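Local structure of hypothetical protein DR_0824 (Deinococcus radiodurans, 2IMR) at residues R197-E202 with L206-S211; D182-V187 with M223-D228; A138-R143 with E360-R365; A161-E166 with G170-E175. The protein catalyses the zinc-dependent deamination of aminodeoxyfutalosine to futalosine, a step of menaquinone biosynthesis, and to a lesser extent deaminates adenosine and related nucleosides. All blocks are in the same frame, centred on the assembly; numbering follows the deposited sequence.

Interaction 1 of 4, residues R197-E202 with L206-S211; sequences RWRRLE and LRLGLS
Swung out opposite its backbone N (chi1 157°) and extended beyond CG, Glu202 carries its carboxylate to strand 206-211, where Leu208 has a similar first torsion and turns its methyl groups toward Trp198. The amide N of Leu208 donates to Glu202 OE1 at 2.9 Å, almost straight (176°), on the anti side of the carboxylate and 23° out of its plane. A water donates both to Glu202 OE1 (2.8 Å) and to Leu208 O, so a long acidic side chain grips the same stretch of strand backbone once directly and once through the water. Helix 184-199 and strand 206-212 belong to a beta-alpha-beta unit of the TIM barrel, and Glu202 sits in the turn that joins them. Its other oxygen, OE2, takes Arg199 NE at 3.2 Å on the syn side; this salt bridge fixes the rotation of the carboxylate, while Arg199 NH2 reaches Glu233 O. Beside these polar bonds the contact is apolar. Leu208 CD2 rests on Trp198 CB at 3.8 Å, the two side chains crossing at about a right angle, and Leu208 CD1 approaches the indole obliquely near CE3. The broad indole suits this buried place: it meets Phe174 edge-to-face, and its NE1 donates to Asp160 OD1.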
loop_
_atom_site.group_PDB
_atom_site.type_symbol
_atom_site.label_atom_id
_atom_site.label_comp_id
_atom_site.label_asym_id
_atom_site.label_seq_id
_atom_site.Cartn_x
_atom_site.Cartn_y
_atom_site.Cartn_z
ATOM N N ARG A 197 15.472 -16.604 -9.371
ATOM C CA ARG A 197 16.373 -16.999 -8.300
ATOM C C ARG A 197 15.664 -16.877 -6.948
ATOM O O ARG A 197 15.669 -17.810 -6.143
ATOM C CB ARG A 197 17.621 -16.107 -8.319
ATOM C CG ARG A 197 18.780 -16.627 -7.488
ATOM C CD ARG A 197 19.911 -15.610 -7.387
ATOM N NE ARG A 197 19.538 -14.475 -6.547
ATOM C CZ ARG A 197 20.389 -13.558 -6.093
ATOM N NH1 ARG A 197 21.680 -13.635 -6.396
ATOM N NH2 ARG A 197 19.951 -12.567 -5.330
ATOM N N TRP A 198 15.042 -15.727 -6.709
ATOM C CA TRP A 198 14.349 -15.485 -5.450
ATOM C C TRP A 198 13.099 -16.337 -5.247
ATOM O O TRP A 198 12.762 -16.683 -4.114
ATOM C CB TRP A 198 13.972 -14.002 -5.325
ATOM C CG TRP A 198 15.154 -13.088 -5.152
ATOM C CD1 TRP A 198 16.267 -13.320 -4.394
ATOM C CD2 TRP A 198 15.324 -11.784 -5.726
ATOM N NE1 TRP A 198 17.119 -12.243 -4.462
ATOM C CE2 TRP A 198 16.566 -11.286 -5.272
ATOM C CE3 TRP A 198 14.544 -10.988 -6.579
ATOM C CZ2 TRP A 198 17.052 -10.024 -5.643
ATOM C CZ3 TRP A 198 15.027 -9.732 -6.951
ATOM C CH2 TRP A 198 16.273 -9.264 -6.479
ATOM N N ARG A 199 12.414 -16.672 -6.338
ATOM C CA ARG A 199 11.193 -17.469 -6.250
ATOM C C ARG A 199 11.444 -18.807 -5.554
ATOM O O ARG A 199 10.537 -19.382 -4.954
ATOM C CB ARG A 199 10.610 -17.706 -7.650
ATOM C CG ARG A 199 9.134 -18.104 -7.646
ATOM C CD ARG A 199 8.283 -17.000 -7.033
ATOM N NE ARG A 199 6.859 -17.325 -6.962
ATOM C CZ ARG A 199 6.086 -17.568 -8.015
ATOM N NH1 ARG A 199 6.588 -17.537 -9.243
ATOM N NH2 ARG A 199 4.795 -17.823 -7.841
ATOM N N ARG A 200 12.681 -19.289 -5.625
ATOM C CA ARG A 200 13.056 -20.554 -4.997
ATOM C C ARG A 200 13.278 -20.390 -3.495
ATOM O O ARG A 200 13.193 -21.357 -2.735
ATOM C CB ARG A 200 14.341 -21.092 -5.629
ATOM C CG ARG A 200 14.278 -21.246 -7.135
ATOM C CD ARG A 200 15.677 -21.311 -7.735
ATOM N NE ARG A 200 15.634 -21.168 -9.187
ATOM C CZ ARG A 200 16.551 -20.525 -9.906
ATOM N NH1 ARG A 200 17.591 -19.957 -9.307
ATOM N NH2 ARG A 200 16.421 -20.439 -11.225
ATOM N N LEU A 201 13.563 -19.163 -3.073
ATOM C CA LEU A 201 13.827 -18.873 -1.664
ATOM C C LEU A 201 12.569 -18.440 -0.930
ATOM O O LEU A 201 12.542 -18.359 0.295
ATOM C CB LEU A 201 14.890 -17.779 -1.558
ATOM C CG LEU A 201 16.182 -18.089 -2.309
ATOM C CD1 LEU A 201 17.172 -16.951 -2.124
ATOM C CD2 LEU A 201 16.769 -19.394 -1.795
ATOM N N GLU A 202 11.527 -18.165 -1.702
ATOM C CA GLU A 202 10.242 -17.739 -1.173
ATOM C C GLU A 202 9.627 -18.809 -0.264
ATOM O O GLU A 202 9.662 -19.999 -0.580
ATOM C CB GLU A 202 9.332 -17.421 -2.364
ATOM C CG GLU A 202 7.850 -17.487 -2.122
ATOM C CD GLU A 202 7.081 -17.206 -3.396
ATOM O OE1 GLU A 202 7.159 -16.064 -3.893
ATOM O OE2 GLU A 202 6.412 -18.129 -3.910
ATOM N N LEU A 206 5.628 -15.107 3.171
ATOM C CA LEU A 206 6.430 -14.014 2.626
ATOM C C LEU A 206 6.720 -14.346 1.170
ATOM O O LEU A 206 7.627 -15.126 0.869
ATOM C CB LEU A 206 7.739 -13.875 3.409
ATOM C CG LEU A 206 8.596 -12.637 3.129
ATOM C CD1 LEU A 206 7.800 -11.376 3.440
ATOM C CD2 LEU A 206 9.861 -12.693 3.978
ATOM N N ARG A 207 5.948 -13.748 0.270
ATOM C CA ARG A 207 6.092 -14.021 -1.152
ATOM C C ARG A 207 6.758 -12.920 -1.967
ATOM O O ARG A 207 6.804 -11.753 -1.566
ATOM C CB ARG A 207 4.719 -14.324 -1.746
ATOM C CG ARG A 207 3.771 -13.162 -1.621
ATOM C CD ARG A 207 2.395 -13.473 -2.173
ATOM N NE ARG A 207 1.578 -12.266 -2.161
ATOM C CZ ARG A 207 0.313 -12.206 -2.562
ATOM N NH1 ARG A 207 -0.299 -13.294 -3.014
ATOM N NH2 ARG A 207 -0.333 -11.049 -2.517
ATOM N N LEU A 208 7.263 -13.315 -3.128
ATOM C CA LEU A 208 7.934 -12.398 -4.039
ATOM C C LEU A 208 6.921 -11.749 -4.971
ATOM O O LEU A 208 5.980 -12.399 -5.431
ATOM C CB LEU A 208 8.974 -13.156 -4.865
ATOM C CG LEU A 208 9.710 -12.349 -5.935
ATOM C CD1 LEU A 208 10.570 -11.274 -5.267
ATOM C CD2 LEU A 208 10.578 -13.286 -6.766
ATOM N N GLY A 209 7.120 -10.463 -5.244
ATOM C CA GLY A 209 6.222 -9.744 -6.124
ATOM C C GLY A 209 7.004 -8.907 -7.118
ATOM O O GLY A 209 8.232 -8.929 -7.128
ATOM N N LEU A 210 6.291 -8.160 -7.950
ATOM C CA LEU A 210 6.936 -7.333 -8.954
ATOM C C LEU A 210 6.325 -5.946 -8.948
ATOM O O LEU A 210 5.117 -5.785 -8.784
ATOM C CB LEU A 210 6.767 -7.979 -10.326
ATOM C CG LEU A 210 7.598 -7.478 -11.500
ATOM C CD1 LEU A 210 9.091 -7.536 -11.168
ATOM C CD2 LEU A 210 7.285 -8.355 -12.719
ATOM N N SER A 211 7.156 -4.931 -9.126
ATOM C CA SER A 211 6.628 -3.587 -9.126
ATOM C C SER A 211 7.130 -2.659 -10.213
ATOM O O SER A 211 8.196 -2.059 -10.077
ATOM C CB SER A 211 6.878 -2.917 -7.774
ATOM O OG SER A 211 6.439 -1.567 -7.816
HETATM O O HOH W 1 5.097 -14.897 -5.400
#

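Interaction 2 of 4, residues D182-V187 with M223-D228; sequences DKADEV and MRLLSD
Leu225 meets Ala184 and Asp185 where two neighbouring outer helices of the TIM barrel, 184-199 and 220-233, come together. Along the second helix, Met223 packs its long, pliable thioether on Pro212 and Leu292. Next, Arg224 lies over Leu292. Leu225 makes the contact itself. Its CG stands anti to the carbonyl carbon (chi1 -73°) and chi2 is 178°, so CD1 continues the chain outward as the tip of the side chain and reaches the start of helix 184-199. There CD1 lies 3.6 Å from Asp185 OD1 and 4.0 Å from Ala184 O, with Ala184 CB a little farther, at 4.5 Å. Alanine is small enough for the helices to approach at this point. The CB of Asp185 points away from helix 220-233, yet its carboxylate comes back, and OD1 forms a salt bridge with Arg221, a charged tie beside the van der Waals contact of the leucine methyl. Leu226 faces the barrel and packs on Leu210 and Pro212, where a bulky apolar side chain suits the buried helix-strand interface. One turn on from Met223, Ser227 folds its short hydroxyl back to the helix: Met223 O accepts Ser227 OG at 3.0 Å and Ser227 N from opposite faces of its plane. At the end of the segment, Asp228 OD2 forms a salt bridge with Arg224 NH2 at 2.7 Å.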
loop_
_atom_site.group_PDB
_atom_site.type_symbol
_atom_site.label_atom_id
_atom_site.label_comp_id
_atom_site.label_asym_id
_atom_site.label_seq_id
_atom_site.Cartn_x
_atom_site.Cartn_y
_atom_site.Cartn_z
ATOM N N ASP A 182 13.646 0.654 -26.241
ATOM C CA ASP A 182 14.714 -0.185 -26.785
ATOM C C ASP A 182 15.432 -1.030 -25.741
ATOM O O ASP A 182 16.049 -2.041 -26.074
ATOM C CB ASP A 182 15.740 0.674 -27.537
ATOM C CG ASP A 182 15.127 1.425 -28.699
ATOM O OD1 ASP A 182 14.231 0.861 -29.363
ATOM O OD2 ASP A 182 15.547 2.572 -28.963
ATOM N N LYS A 183 15.348 -0.622 -24.479
ATOM C CA LYS A 183 15.998 -1.358 -23.399
ATOM C C LYS A 183 15.063 -2.353 -22.717
ATOM O O LYS A 183 15.493 -3.136 -21.876
ATOM C CB LYS A 183 16.543 -0.379 -22.354
ATOM C CG LYS A 183 17.878 0.252 -22.712
ATOM C CD LYS A 183 17.863 0.904 -24.079
ATOM C CE LYS A 183 19.254 1.408 -24.453
ATOM N NZ LYS A 183 19.263 2.055 -25.797
ATOM N N ALA A 184 13.790 -2.335 -23.091
ATOM C CA ALA A 184 12.802 -3.214 -22.479
ATOM C C ALA A 184 13.163 -4.697 -22.405
ATOM O O ALA A 184 13.129 -5.288 -21.325
ATOM C CB ALA A 184 11.452 -3.045 -23.179
ATOM N N ASP A 185 13.505 -5.306 -23.538
ATOM C CA ASP A 185 13.826 -6.733 -23.540
ATOM C C ASP A 185 14.944 -7.111 -22.582
ATOM O O ASP A 185 14.814 -8.062 -21.811
ATOM C CB ASP A 185 14.190 -7.215 -24.951
ATOM C CG ASP A 185 13.020 -7.159 -25.908
ATOM O OD1 ASP A 185 11.865 -7.137 -25.439
ATOM O OD2 ASP A 185 13.253 -7.153 -27.135
ATOM N N GLU A 186 16.044 -6.370 -22.624
ATOM C CA GLU A 186 17.165 -6.681 -21.752
ATOM C C GLU A 186 16.867 -6.405 -20.284
ATOM O O GLU A 186 17.306 -7.154 -19.416
ATOM C CB GLU A 186 18.415 -5.926 -22.201
ATOM C CG GLU A 186 19.049 -6.505 -23.464
ATOM C CD GLU A 186 19.410 -7.985 -23.324
ATOM O OE1 GLU A 186 20.247 -8.336 -22.455
ATOM O OE2 GLU A 186 18.853 -8.805 -24.086
ATOM N N VAL A 187 16.127 -5.339 -19.993
ATOM C CA VAL A 187 15.802 -5.050 -18.599
ATOM C C VAL A 187 14.907 -6.162 -18.063
ATOM O O VAL A 187 15.093 -6.631 -16.938
ATOM C CB VAL A 187 15.082 -3.693 -18.445
ATOM C CG1 VAL A 187 14.566 -3.535 -17.016
ATOM C CG2 VAL A 187 16.048 -2.561 -18.773
ATOM N N MET A 223 6.481 -2.648 -19.577
ATOM C CA MET A 223 5.317 -2.775 -18.701
ATOM C C MET A 223 4.519 -4.040 -19.034
ATOM O O MET A 223 4.097 -4.772 -18.137
ATOM C CB MET A 223 4.417 -1.544 -18.834
ATOM C CG MET A 223 3.182 -1.561 -17.926
ATOM S SD MET A 223 3.590 -1.456 -16.165
ATOM C CE MET A 223 3.854 0.299 -16.006
ATOM N N ARG A 224 4.309 -4.294 -20.321
ATOM C CA ARG A 224 3.572 -5.484 -20.732
ATOM C C ARG A 224 4.365 -6.761 -20.498
ATOM O O ARG A 224 3.793 -7.788 -20.136
ATOM C CB ARG A 224 3.166 -5.393 -22.205
ATOM C CG ARG A 224 1.984 -4.480 -22.446
ATOM C CD ARG A 224 1.305 -4.797 -23.773
ATOM N NE ARG A 224 0.993 -6.222 -23.925
ATOM C CZ ARG A 224 0.385 -6.971 -23.007
ATOM N NH1 ARG A 224 0.017 -6.443 -21.847
ATOM N NH2 ARG A 224 0.133 -8.251 -23.255
ATOM N N LEU A 225 5.678 -6.707 -20.711
ATOM C CA LEU A 225 6.511 -7.882 -20.482
ATOM C C LEU A 225 6.420 -8.251 -19.009
ATOM O O LEU A 225 6.309 -9.424 -18.653
ATOM C CB LEU A 225 7.975 -7.601 -20.843
ATOM C CG LEU A 225 8.343 -7.500 -22.325
ATOM C CD1 LEU A 225 9.829 -7.175 -22.472
ATOM C CD2 LEU A 225 8.015 -8.815 -23.014
ATOM N N LEU A 226 6.453 -7.235 -18.153
ATOM C CA LEU A 226 6.389 -7.460 -16.717
ATOM C C LEU A 226 5.023 -7.959 -16.253
ATOM O O LEU A 226 4.942 -8.935 -15.501
ATOM C CB LEU A 226 6.744 -6.174 -15.961
ATOM C CG LEU A 226 8.169 -5.638 -16.149
ATOM C CD1 LEU A 226 8.276 -4.234 -15.531
ATOM C CD2 LEU A 226 9.171 -6.606 -15.507
ATOM N N SER A 227 3.950 -7.305 -16.690
ATOM C CA SER A 227 2.623 -7.727 -16.254
ATOM C C SER A 227 2.268 -9.114 -16.779
ATOM O O SER A 227 1.691 -9.920 -16.048
ATOM C CB SER A 227 1.544 -6.699 -16.648
ATOM O OG SER A 227 1.539 -6.409 -18.033
ATOM N N ASP A 228 2.617 -9.400 -18.032
ATOM C CA ASP A 228 2.330 -10.716 -18.602
ATOM C C ASP A 228 3.107 -11.785 -17.843
ATOM O O ASP A 228 2.569 -12.844 -17.514
ATOM C CB ASP A 228 2.713 -10.776 -20.085
ATOM C CG ASP A 228 1.759 -9.997 -20.976
ATOM O OD1 ASP A 228 0.712 -9.536 -20.481
ATOM O OD2 ASP A 228 2.055 -9.854 -22.181
#

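Interaction 3 of 4, residues A138-R143 with E360-R365; sequences ADTLTR and ETLNVR
Two guanidinium groups lie near the place where Leu362 meets Thr140 and Leu141. That of Arg143 turns one face to its own helix, with Thr140 CA 3.9 Å above the plane and toward the rim. That of Arg365 presents an edge, in plane, to Asn363 OD1, while its NH2 reaches Leu144 O just beyond helix 130-143 and the group makes a cation-pi contact with Trp414. Asn363 OD1 accepts twice, from Arg365 N and from Arg365 NH1, each at 3.0 Å. Both donors stand well out of the amide plane and come from opposite faces, which fixes the rotation of the amide. The first is a capping bond at the turn leading into helix 365-374, a place for which asparagine, with its short acceptor, is well suited. In this amidohydrolase TIM barrel the contact of Leu362 with Thr140 and Leu141 joins the end of the helix following the first strand to the loop after the last one, at the closure of the barrel; the Leu362 side chain is about 8 Å from those of the zinc ligands His101 and Asp354. Between the segments the contact is mainly apolar, with no hydrogen bond. Leu362 CB lies 3.9 Å from Leu141 CD2, and Leu362 CD1 is 4.2 Å from Thr140 CG2, both pairs of side chains crossing at about a right angle. Thr140 offers its methyl to Leu362, its OG1, beside the backbone N (chi1 -63°), being bonded to Ala136 O. Ahead of Leu362, Thr361 OG1 accepts Asn363 N at 3.2 Å in an ST turn.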
loop_
_atom_site.group_PDB
_atom_site.type_symbol
_atom_site.label_atom_id
_atom_site.label_comp_id
_atom_site.label_asym_id
_atom_site.label_seq_id
_atom_site.Cartn_x
_atom_site.Cartn_y
_atom_site.Cartn_z
ATOM N N ALA A 138 12.430 -3.119 8.959
ATOM C CA ALA A 138 11.710 -4.359 9.207
ATOM C C ALA A 138 11.570 -4.555 10.718
ATOM O O ALA A 138 10.539 -5.026 11.196
ATOM C CB ALA A 138 12.457 -5.536 8.584
ATOM N N ASP A 139 12.608 -4.195 11.470
ATOM C CA ASP A 139 12.552 -4.330 12.926
ATOM C C ASP A 139 11.397 -3.485 13.458
ATOM O O ASP A 139 10.621 -3.926 14.312
ATOM C CB ASP A 139 13.863 -3.866 13.579
ATOM C CG ASP A 139 15.022 -4.811 13.316
ATOM O OD1 ASP A 139 14.783 -5.981 12.947
ATOM O OD2 ASP A 139 16.182 -4.382 13.496
ATOM N N THR A 140 11.284 -2.267 12.941
ATOM C CA THR A 140 10.226 -1.352 13.357
ATOM C C THR A 140 8.844 -1.954 13.082
ATOM O O THR A 140 7.948 -1.896 13.927
ATOM C CB THR A 140 10.360 0.004 12.631
ATOM O OG1 THR A 140 11.603 0.618 12.998
ATOM C CG2 THR A 140 9.214 0.936 13.008
ATOM N N LEU A 141 8.676 -2.542 11.902
ATOM C CA LEU A 141 7.403 -3.157 11.549
ATOM C C LEU A 141 7.038 -4.252 12.547
ATOM O O LEU A 141 5.883 -4.380 12.951
ATOM C CB LEU A 141 7.476 -3.752 10.142
ATOM C CG LEU A 141 7.517 -2.755 8.982
ATOM C CD1 LEU A 141 7.811 -3.486 7.677
ATOM C CD2 LEU A 141 6.189 -2.019 8.906
ATOM N N THR A 142 8.027 -5.048 12.937
ATOM C CA THR A 142 7.782 -6.125 13.889
ATOM C C THR A 142 7.407 -5.578 15.260
ATOM O O THR A 142 6.499 -6.097 15.913
ATOM C CB THR A 142 9.007 -7.042 14.012
ATOM O OG1 THR A 142 9.276 -7.633 12.736
ATOM C CG2 THR A 142 8.751 -8.153 15.033
ATOM N N ARG A 143 8.092 -4.528 15.698
ATOM C CA ARG A 143 7.783 -3.937 16.995
ATOM C C ARG A 143 6.382 -3.332 16.991
ATOM O O ARG A 143 5.724 -3.263 18.029
ATOM C CB ARG A 143 8.814 -2.864 17.372
ATOM C CG ARG A 143 10.192 -3.416 17.716
ATOM C CD ARG A 143 10.992 -2.428 18.569
ATOM N NE ARG A 143 11.258 -1.174 17.873
ATOM C CZ ARG A 143 12.202 -1.016 16.951
ATOM N NH1 ARG A 143 12.982 -2.033 16.616
ATOM N NH2 ARG A 143 12.357 0.156 16.354
ATOM N N GLU A 360 6.043 9.856 7.229
ATOM C CA GLU A 360 6.327 10.063 8.649
ATOM C C GLU A 360 6.749 8.800 9.395
ATOM O O GLU A 360 7.870 8.728 9.908
ATOM C CB GLU A 360 5.116 10.692 9.354
ATOM C CG GLU A 360 4.848 12.137 8.972
ATOM C CD GLU A 360 3.668 12.726 9.728
ATOM O OE1 GLU A 360 3.611 12.575 10.970
ATOM O OE2 GLU A 360 2.801 13.345 9.083
ATOM N N THR A 361 5.853 7.816 9.477
ATOM C CA THR A 361 6.154 6.562 10.173
ATOM C C THR A 361 5.598 5.350 9.427
ATOM O O THR A 361 4.825 5.494 8.483
ATOM C CB THR A 361 5.550 6.530 11.590
ATOM O OG1 THR A 361 4.142 6.266 11.497
ATOM C CG2 THR A 361 5.780 7.863 12.305
ATOM N N LEU A 362 5.987 4.161 9.879
ATOM C CA LEU A 362 5.551 2.903 9.277
ATOM C C LEU A 362 4.310 2.351 9.976
ATOM O O LEU A 362 3.885 1.226 9.709
ATOM C CB LEU A 362 6.680 1.869 9.360
ATOM C CG LEU A 362 7.959 2.207 8.588
ATOM C CD1 LEU A 362 9.023 1.149 8.840
ATOM C CD2 LEU A 362 7.642 2.306 7.101
ATOM N N ASN A 363 3.726 3.159 10.856
ATOM C CA ASN A 363 2.552 2.757 11.628
ATOM C C ASN A 363 1.226 3.120 10.958
ATOM O O ASN A 363 0.788 4.265 11.025
ATOM C CB ASN A 363 2.614 3.405 13.013
ATOM C CG ASN A 363 1.582 2.848 13.960
ATOM O OD1 ASN A 363 0.711 2.076 13.558
ATOM N ND2 ASN A 363 1.673 3.233 15.233
ATOM N N VAL A 364 0.578 2.136 10.342
ATOM C CA VAL A 364 -0.698 2.363 9.656
ATOM C C VAL A 364 -1.827 2.833 10.575
ATOM O O VAL A 364 -2.805 3.417 10.109
ATOM C CB VAL A 364 -1.150 1.087 8.888
ATOM C CG1 VAL A 364 -2.594 1.231 8.405
ATOM C CG2 VAL A 364 -0.243 0.873 7.692
ATOM N N ARG A 365 -1.706 2.593 11.879
ATOM C CA ARG A 365 -2.750 3.044 12.799
ATOM C C ARG A 365 -2.881 4.559 12.665
ATOM O O ARG A 365 -3.964 5.127 12.823
ATOM C CB ARG A 365 -2.391 2.694 14.250
ATOM C CG ARG A 365 -2.186 1.208 14.498
ATOM C CD ARG A 365 -1.809 0.969 15.951
ATOM N NE ARG A 365 -1.552 -0.434 16.255
ATOM C CZ ARG A 365 -0.531 -1.135 15.771
ATOM N NH1 ARG A 365 0.341 -0.570 14.947
ATOM N NH2 ARG A 365 -0.370 -2.401 16.128
#

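Interaction 4 of 4, residues A161-E166 with G170-E175; sequences ALLARE and GTLYFE
Apolar packing joins the two segments, and it centres on one methyl group. Leu172 CD1, at the tip of a side chain stretched out from the strand (chi1 -57°, chi2 179°), lies 3.8 Å from Leu162 CB and 3.7 Å from Leu163 CD1, entering between Leu162 and Leu163. Leu163 reaches it with an unusual first torsion of -146°, which brings the end of a side chain rooted off to one side nearer to the strand. Three buried leucines suit such a seam, being branched enough to fill it and having no polar group to satisfy. Backbone bonds hold both partners in shape. Ala164 N to Ala161 O (3.2 Å) and Arg165 N to Leu162 O (2.9 Å) hold the turn from Ala161 to Arg165, while the strand pairs on its two sides, Thr171 with Val149 and Asp151, Leu172 with Arg207. Gly170 has positive phi, and its backbone angles would press any CB against the preceding carbonyl. Polar side chains find partners outside the two segments: Arg165 forms salt bridges with Asp139 and Asp167, and Thr171 OG1 bonds to Arg207 NE and Val395 O. On the strand face turned from the helix, Thr171 CG2 sits 3.5 Å above the centre of the Tyr173 ring. Helix 156-163 thus lies against strand 170-176 as in the beta-alpha-beta crossovers of a TIM barrel, the strand carrying near its C-terminal end Glu175, a predicted substrate-binding residue that packs on the zinc ligand His240.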
loop_
_atom_site.group_PDB
_atom_site.type_symbol
_atom_site.label_atom_id
_atom_site.label_comp_id
_atom_site.label_asym_id
_atom_site.label_seq_id
_atom_site.Cartn_x
_atom_site.Cartn_y
_atom_site.Cartn_z
ATOM N N ALA A 161 18.331 -9.955 1.900
ATOM C CA ALA A 161 18.201 -9.846 3.349
ATOM C C ALA A 161 16.769 -9.969 3.863
ATOM O O ALA A 161 16.503 -10.723 4.800
ATOM C CB ALA A 161 18.803 -8.529 3.823
ATOM N N LEU A 162 15.844 -9.225 3.262
ATOM C CA LEU A 162 14.454 -9.257 3.714
ATOM C C LEU A 162 13.774 -10.596 3.475
ATOM O O LEU A 162 12.966 -11.056 4.287
ATOM C CB LEU A 162 13.658 -8.140 3.039
ATOM C CG LEU A 162 14.180 -6.725 3.320
ATOM C CD1 LEU A 162 13.274 -5.700 2.653
ATOM C CD2 LEU A 162 14.230 -6.484 4.825
ATOM N N LEU A 163 14.109 -11.226 2.359
ATOM C CA LEU A 163 13.522 -12.509 2.022
ATOM C C LEU A 163 13.854 -13.532 3.113
ATOM O O LEU A 163 13.115 -14.492 3.320
ATOM C CB LEU A 163 14.058 -12.953 0.658
ATOM C CG LEU A 163 13.155 -13.754 -0.282
ATOM C CD1 LEU A 163 11.736 -13.189 -0.302
ATOM C CD2 LEU A 163 13.777 -13.718 -1.680
ATOM N N ALA A 164 14.950 -13.302 3.830
ATOM C CA ALA A 164 15.386 -14.210 4.893
ATOM C C ALA A 164 14.855 -13.850 6.284
ATOM O O ALA A 164 15.158 -14.534 7.266
ATOM C CB ALA A 164 16.910 -14.271 4.924
ATOM N N ARG A 165 14.067 -12.783 6.374
ATOM C CA ARG A 165 13.500 -12.363 7.654
ATOM C C ARG A 165 12.330 -13.264 8.037
ATOM O O ARG A 165 11.249 -13.181 7.456
ATOM C CB ARG A 165 13.023 -10.910 7.576
ATOM C CG ARG A 165 14.140 -9.874 7.444
ATOM C CD ARG A 165 14.841 -9.598 8.769
ATOM N NE ARG A 165 13.915 -9.081 9.774
ATOM C CZ ARG A 165 14.113 -7.968 10.473
ATOM N NH1 ARG A 165 15.207 -7.243 10.280
ATOM N NH2 ARG A 165 13.213 -7.578 11.369
ATOM N N GLU A 166 12.546 -14.119 9.029
ATOM C CA GLU A 166 11.510 -15.038 9.482
ATOM C C GLU A 166 10.357 -14.333 10.192
ATOM O O GLU A 166 9.276 -14.901 10.345
ATOM C CB GLU A 166 12.124 -16.085 10.417
ATOM C CG GLU A 166 13.212 -16.928 9.769
ATOM C CD GLU A 166 13.814 -17.936 10.730
ATOM O OE1 GLU A 166 13.060 -18.788 11.247
ATOM O OE2 GLU A 166 15.040 -17.875 10.970
ATOM N N GLY A 170 3.896 -11.050 4.262
ATOM C CA GLY A 170 3.326 -10.183 3.247
ATOM C C GLY A 170 3.961 -10.424 1.893
ATOM O O GLY A 170 4.201 -11.570 1.508
ATOM N N THR A 171 4.240 -9.345 1.169
ATOM C CA THR A 171 4.849 -9.447 -0.148
ATOM C C THR A 171 5.992 -8.457 -0.325
ATOM O O THR A 171 5.895 -7.306 0.099
ATOM C CB THR A 171 3.817 -9.156 -1.256
ATOM O OG1 THR A 171 2.716 -10.065 -1.133
ATOM C CG2 THR A 171 4.453 -9.299 -2.634
ATOM N N LEU A 172 7.069 -8.914 -0.957
ATOM C CA LEU A 172 8.226 -8.067 -1.248
ATOM C C LEU A 172 8.246 -7.899 -2.765
ATOM O O LEU A 172 8.534 -8.854 -3.492
ATOM C CB LEU A 172 9.526 -8.741 -0.793
ATOM C CG LEU A 172 9.598 -9.121 0.688
ATOM C CD1 LEU A 172 10.934 -9.801 0.972
ATOM C CD2 LEU A 172 9.423 -7.874 1.548
ATOM N N TYR A 173 7.923 -6.695 -3.230
ATOM C CA TYR A 173 7.877 -6.382 -4.656
ATOM C C TYR A 173 9.197 -5.798 -5.164
ATOM O O TYR A 173 9.655 -4.766 -4.663
ATOM C CB TYR A 173 6.768 -5.363 -4.930
ATOM C CG TYR A 173 5.389 -5.738 -4.427
ATOM C CD1 TYR A 173 4.461 -6.362 -5.261
ATOM C CD2 TYR A 173 4.992 -5.408 -3.128
ATOM C CE1 TYR A 173 3.170 -6.638 -4.819
ATOM C CE2 TYR A 173 3.710 -5.680 -2.675
ATOM C CZ TYR A 173 2.802 -6.290 -3.522
ATOM O OH TYR A 173 1.524 -6.524 -3.073
ATOM N N PHE A 174 9.788 -6.439 -6.169
ATOM C CA PHE A 174 11.048 -5.969 -6.747
ATOM C C PHE A 174 10.714 -4.848 -7.723
ATOM O O PHE A 174 9.989 -5.056 -8.689
ATOM C CB PHE A 174 11.764 -7.118 -7.471
ATOM C CG PHE A 174 13.151 -6.774 -7.949
ATOM C CD1 PHE A 174 14.047 -6.111 -7.112
ATOM C CD2 PHE A 174 13.575 -7.147 -9.222
ATOM C CE1 PHE A 174 15.347 -5.826 -7.536
ATOM C CE2 PHE A 174 14.873 -6.867 -9.659
ATOM C CZ PHE A 174 15.762 -6.205 -8.814
ATOM N N GLU A 175 11.245 -3.657 -7.476
ATOM C CA GLU A 175 10.935 -2.520 -8.339
ATOM C C GLU A 175 11.751 -2.479 -9.625
ATOM O O GLU A 175 12.957 -2.694 -9.611
ATOM C CB GLU A 175 11.123 -1.214 -7.564
ATOM C CG GLU A 175 10.397 -0.034 -8.179
ATOM C CD GLU A 175 10.414 1.185 -7.280
ATOM O OE1 GLU A 175 11.512 1.711 -7.011
ATOM O OE2 GLU A 175 9.330 1.612 -6.842
#

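From the N terminus, interaction 3 opens first, at helix 130-143, and closes last, at 360-365, so its loop encloses the other three and brings the first and last parts of the barrel together. Within it, interaction 4 closes a short loop between helix 156-163 and strand 170-176, touching interaction 3 where helix 130-143 meets segment 161-166. Interaction 2 then opens at 182-187 and closes at 223-228, enclosing interaction 1, with which it shares helix 184-199; no two loops cross. Interactions 1 and 4 lie on adjacent strands, their centres 7 Å apart, joined by a probable hydrogen bond from Gly209 N to Leu172 O. Interactions 2 and 3 lie on opposite sides of the chain's centre.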